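Local coordinates for protein acetyl-CoA acetyltransferase (Elizabethkingia anophelis NUHP1, PDB 6BN2) that probably catalyses the reversible condensation of two acetyl-CoA molecules to acetoacetyl-CoA, as a thiolase-family acetyl-CoA C-acetyltransferase, at residues 281-293 / 301-313. Residues are numbered along the deposited sequence; the frame is centred on the assembly and turned at random.
Sequences AKIVSYADAAQAP and AKALPIALAKANL
With chi1 at 65°, Ser285 holds OG between its own backbone N and carbonyl carbon, facing the last helical turn, where it donates to Ala307 O at 2.7 Å. The donor stands above that carbonyl plane, while Ala311 N reaches the same oxygen from the opposite face. Lys302, CG anti to its backbone N and the chain fully extended, runs alongside Ala289 CB, slides past Gln291 and delivers NZ to Ala290 O at 2.9 Å. Lys310 instead bends at chi3 (76°), bringing NZ to Tyr286 O, 2.9 Å away and almost in line with the C=O bond. Water 2 joins Lys302 NZ to Ala290 N. Between these polar ends alanines let the two axes approach to 6.6 Å: Ala287 CB meets Ile306 CG2 at 3.5 Å, Ala289 CB rests on Ala303 and Ile306 CD1, and Val284 CG1 presses tightly on Ala311 CB. Lys310 NZ also forms a salt bridge with Asp114 of the second subunit, linking the contact to that chain. Helix 300-311 runs roughly antiparallel to strand 281-290 across one face of the mixed sheet, between strands 12-24 and 391-399; Tyr286 and Asp288 point away from helix 300-311 and pack on helix 98-111.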
# COMPACT_ATOMS: atom_id res chain seq x y z
N ALA A 281 -2.32 4.04 -25.39
CA ALA A 281 -1.32 5.06 -25.09
C ALA A 281 -0.07 4.35 -24.60
O ALA A 281 -0.10 3.18 -24.21
CB ALA A 281 -1.82 6.05 -24.03
N LYS A 282 1.04 5.08 -24.64
CA LYS A 282 2.32 4.60 -24.12
C LYS A 282 2.67 5.42 -22.89
O LYS A 282 2.45 6.63 -22.87
CB LYS A 282 3.41 4.74 -25.19
CG LYS A 282 4.81 4.41 -24.72
CD LYS A 282 5.78 4.49 -25.90
CE LYS A 282 7.19 4.83 -25.46
NZ LYS A 282 8.13 4.83 -26.63
N ILE A 283 3.18 4.77 -21.84
CA ILE A 283 3.68 5.51 -20.69
C ILE A 283 5.09 5.98 -21.03
O ILE A 283 5.97 5.17 -21.30
CB ILE A 283 3.66 4.67 -19.41
CG1 ILE A 283 2.21 4.37 -19.01
CG2 ILE A 283 4.39 5.41 -18.28
CD1 ILE A 283 2.07 3.38 -17.83
N VAL A 284 5.30 7.30 -21.04
CA VAL A 284 6.59 7.84 -21.45
C VAL A 284 7.54 7.95 -20.25
O VAL A 284 8.70 7.53 -20.33
CB VAL A 284 6.41 9.20 -22.14
CG1 VAL A 284 7.76 9.79 -22.50
CG2 VAL A 284 5.52 9.05 -23.38
N SER A 285 7.04 8.52 -19.16
CA SER A 285 7.83 8.75 -17.96
C SER A 285 6.90 9.06 -16.80
O SER A 285 5.69 9.27 -16.97
CB SER A 285 8.81 9.90 -18.14
OG SER A 285 8.07 11.11 -18.33
N TYR A 286 7.48 9.11 -15.60
CA TYR A 286 6.70 9.40 -14.40
C TYR A 286 7.69 9.81 -13.32
O TYR A 286 8.89 9.57 -13.43
CB TYR A 286 5.86 8.18 -13.93
CG TYR A 286 6.68 6.92 -14.04
CD1 TYR A 286 7.59 6.59 -13.04
CD2 TYR A 286 6.60 6.11 -15.16
CE1 TYR A 286 8.41 5.49 -13.16
CE2 TYR A 286 7.42 4.99 -15.29
CZ TYR A 286 8.31 4.70 -14.29
OH TYR A 286 9.16 3.61 -14.41
N ALA A 287 7.16 10.43 -12.27
CA ALA A 287 8.03 10.89 -11.19
C ALA A 287 7.21 11.21 -9.95
O ALA A 287 6.03 11.56 -10.05
CB ALA A 287 8.83 12.15 -11.59
N ASP A 288 7.85 11.09 -8.80
CA ASP A 288 7.33 11.59 -7.54
C ASP A 288 8.17 12.79 -7.10
O ASP A 288 9.37 12.86 -7.39
CB ASP A 288 7.40 10.53 -6.44
CG ASP A 288 6.62 9.28 -6.77
OD1 ASP A 288 5.39 9.39 -6.94
OD2 ASP A 288 7.23 8.19 -6.90
N ALA A 289 7.55 13.69 -6.35
CA ALA A 289 8.32 14.74 -5.68
C ALA A 289 7.65 15.04 -4.35
O ALA A 289 6.48 14.70 -4.14
CB ALA A 289 8.40 16.01 -6.54
N ALA A 290 8.39 15.68 -3.45
CA ALA A 290 7.78 16.07 -2.19
C ALA A 290 8.38 17.37 -1.69
O ALA A 290 9.52 17.71 -2.00
CB ALA A 290 7.94 14.96 -1.13
N GLN A 291 7.60 18.10 -0.89
CA GLN A 291 8.13 19.24 -0.17
C GLN A 291 7.44 19.28 1.20
O GLN A 291 6.87 18.28 1.66
CB GLN A 291 7.96 20.53 -1.00
CG GLN A 291 6.65 20.58 -1.68
CD GLN A 291 6.53 21.66 -2.77
OE1 GLN A 291 7.47 22.00 -3.50
NE2 GLN A 291 5.34 22.20 -2.87
N ALA A 292 7.53 20.42 1.88
CA ALA A 292 6.97 20.51 3.23
C ALA A 292 5.52 20.06 3.22
O ALA A 292 4.79 20.35 2.26
CB ALA A 292 7.07 21.94 3.75
N PRO A 293 5.06 19.33 4.25
CA PRO A 293 3.68 18.84 4.25
C PRO A 293 2.64 19.91 4.00
O PRO A 293 1.67 19.66 3.27
CB PRO A 293 3.53 18.24 5.66
CG PRO A 293 4.94 17.69 5.95
CD PRO A 293 5.89 18.69 5.29
N ALA A 301 3.59 20.95 -9.19
CA ALA A 301 4.47 21.80 -9.99
C ALA A 301 5.94 21.44 -9.83
O ALA A 301 6.76 21.86 -10.65
CB ALA A 301 4.25 23.27 -9.64
N LYS A 302 6.29 20.67 -8.78
CA LYS A 302 7.63 20.11 -8.63
C LYS A 302 7.75 18.75 -9.32
O LYS A 302 8.79 18.45 -9.92
CB LYS A 302 7.99 19.98 -7.14
CG LYS A 302 9.43 19.52 -6.89
CD LYS A 302 9.73 19.38 -5.39
CE LYS A 302 11.18 18.95 -5.19
NZ LYS A 302 11.53 18.78 -3.74
N ALA A 303 6.71 17.91 -9.25
CA ALA A 303 6.80 16.56 -9.81
C ALA A 303 6.78 16.58 -11.33
O ALA A 303 7.52 15.81 -11.97
CB ALA A 303 5.66 15.68 -9.28
N LEU A 304 5.93 17.41 -11.94
CA LEU A 304 5.80 17.36 -13.40
C LEU A 304 7.12 17.69 -14.12
O LEU A 304 7.49 16.95 -15.05
CB LEU A 304 4.66 18.27 -13.88
CG LEU A 304 4.54 18.33 -15.40
CD1 LEU A 304 4.25 16.94 -15.97
CD2 LEU A 304 3.43 19.29 -15.79
N PRO A 305 7.87 18.73 -13.73
CA PRO A 305 9.16 18.96 -14.41
C PRO A 305 10.12 17.79 -14.31
O PRO A 305 10.90 17.57 -15.25
CB PRO A 305 9.71 20.20 -13.69
CG PRO A 305 8.45 20.93 -13.26
CD PRO A 305 7.53 19.82 -12.81
N ILE A 306 10.09 17.02 -13.21
CA ILE A 306 10.96 15.84 -13.13
C ILE A 306 10.55 14.82 -14.18
O ILE A 306 11.41 14.25 -14.88
CB ILE A 306 10.92 15.24 -11.72
CG1 ILE A 306 11.38 16.27 -10.68
CG2 ILE A 306 11.82 14.00 -11.68
CD1 ILE A 306 11.25 15.78 -9.25
N ALA A 307 9.25 14.56 -14.29
CA ALA A 307 8.77 13.62 -15.30
C ALA A 307 9.09 14.11 -16.70
O ALA A 307 9.49 13.32 -17.57
CB ALA A 307 7.26 13.38 -15.14
N LEU A 308 8.94 15.41 -16.95
CA LEU A 308 9.28 15.93 -18.28
C LEU A 308 10.75 15.72 -18.59
O LEU A 308 11.11 15.31 -19.70
CB LEU A 308 8.93 17.41 -18.39
CG LEU A 308 7.42 17.68 -18.36
CD1 LEU A 308 7.16 19.19 -18.29
CD2 LEU A 308 6.77 17.08 -19.61
N ALA A 309 11.64 15.99 -17.62
CA ALA A 309 13.06 15.81 -17.88
C ALA A 309 13.38 14.35 -18.17
O ALA A 309 14.21 14.04 -19.04
CB ALA A 309 13.88 16.33 -16.71
N LYS A 310 12.73 13.43 -17.45
CA LYS A 310 12.93 12.01 -17.71
C LYS A 310 12.43 11.63 -19.10
O LYS A 310 13.02 10.75 -19.75
CB LYS A 310 12.23 11.19 -16.63
CG LYS A 310 12.95 11.31 -15.28
CD LYS A 310 12.16 10.62 -14.18
CE LYS A 310 12.30 9.09 -14.26
NZ LYS A 310 11.52 8.42 -13.16
N ALA A 311 11.38 12.28 -19.59
CA ALA A 311 10.86 12.05 -20.94
C ALA A 311 11.67 12.76 -22.02
O ALA A 311 11.41 12.53 -23.21
CB ALA A 311 9.40 12.50 -21.04
N ASN A 312 12.62 13.62 -21.65
CA ASN A 312 13.32 14.50 -22.60
C ASN A 312 12.33 15.37 -23.38
O ASN A 312 12.48 15.62 -24.58
CB ASN A 312 14.21 13.71 -23.56
CG ASN A 312 15.37 13.04 -22.85
OD1 ASN A 312 16.17 13.71 -22.20
ND2 ASN A 312 15.45 11.72 -22.96
N LEU A 313 11.31 15.85 -22.67
CA LEU A 313 10.28 16.72 -23.23
C LEU A 313 10.24 18.02 -22.44
O LEU A 313 10.71 18.10 -21.31
CB LEU A 313 8.89 16.06 -23.20
CG LEU A 313 8.75 14.83 -24.10
CD1 LEU A 313 7.39 14.18 -23.83
CD2 LEU A 313 8.88 15.23 -25.57
O HOH W 1 10.01 7.40 -15.83
O HOH W 2 11.23 15.68 -4.05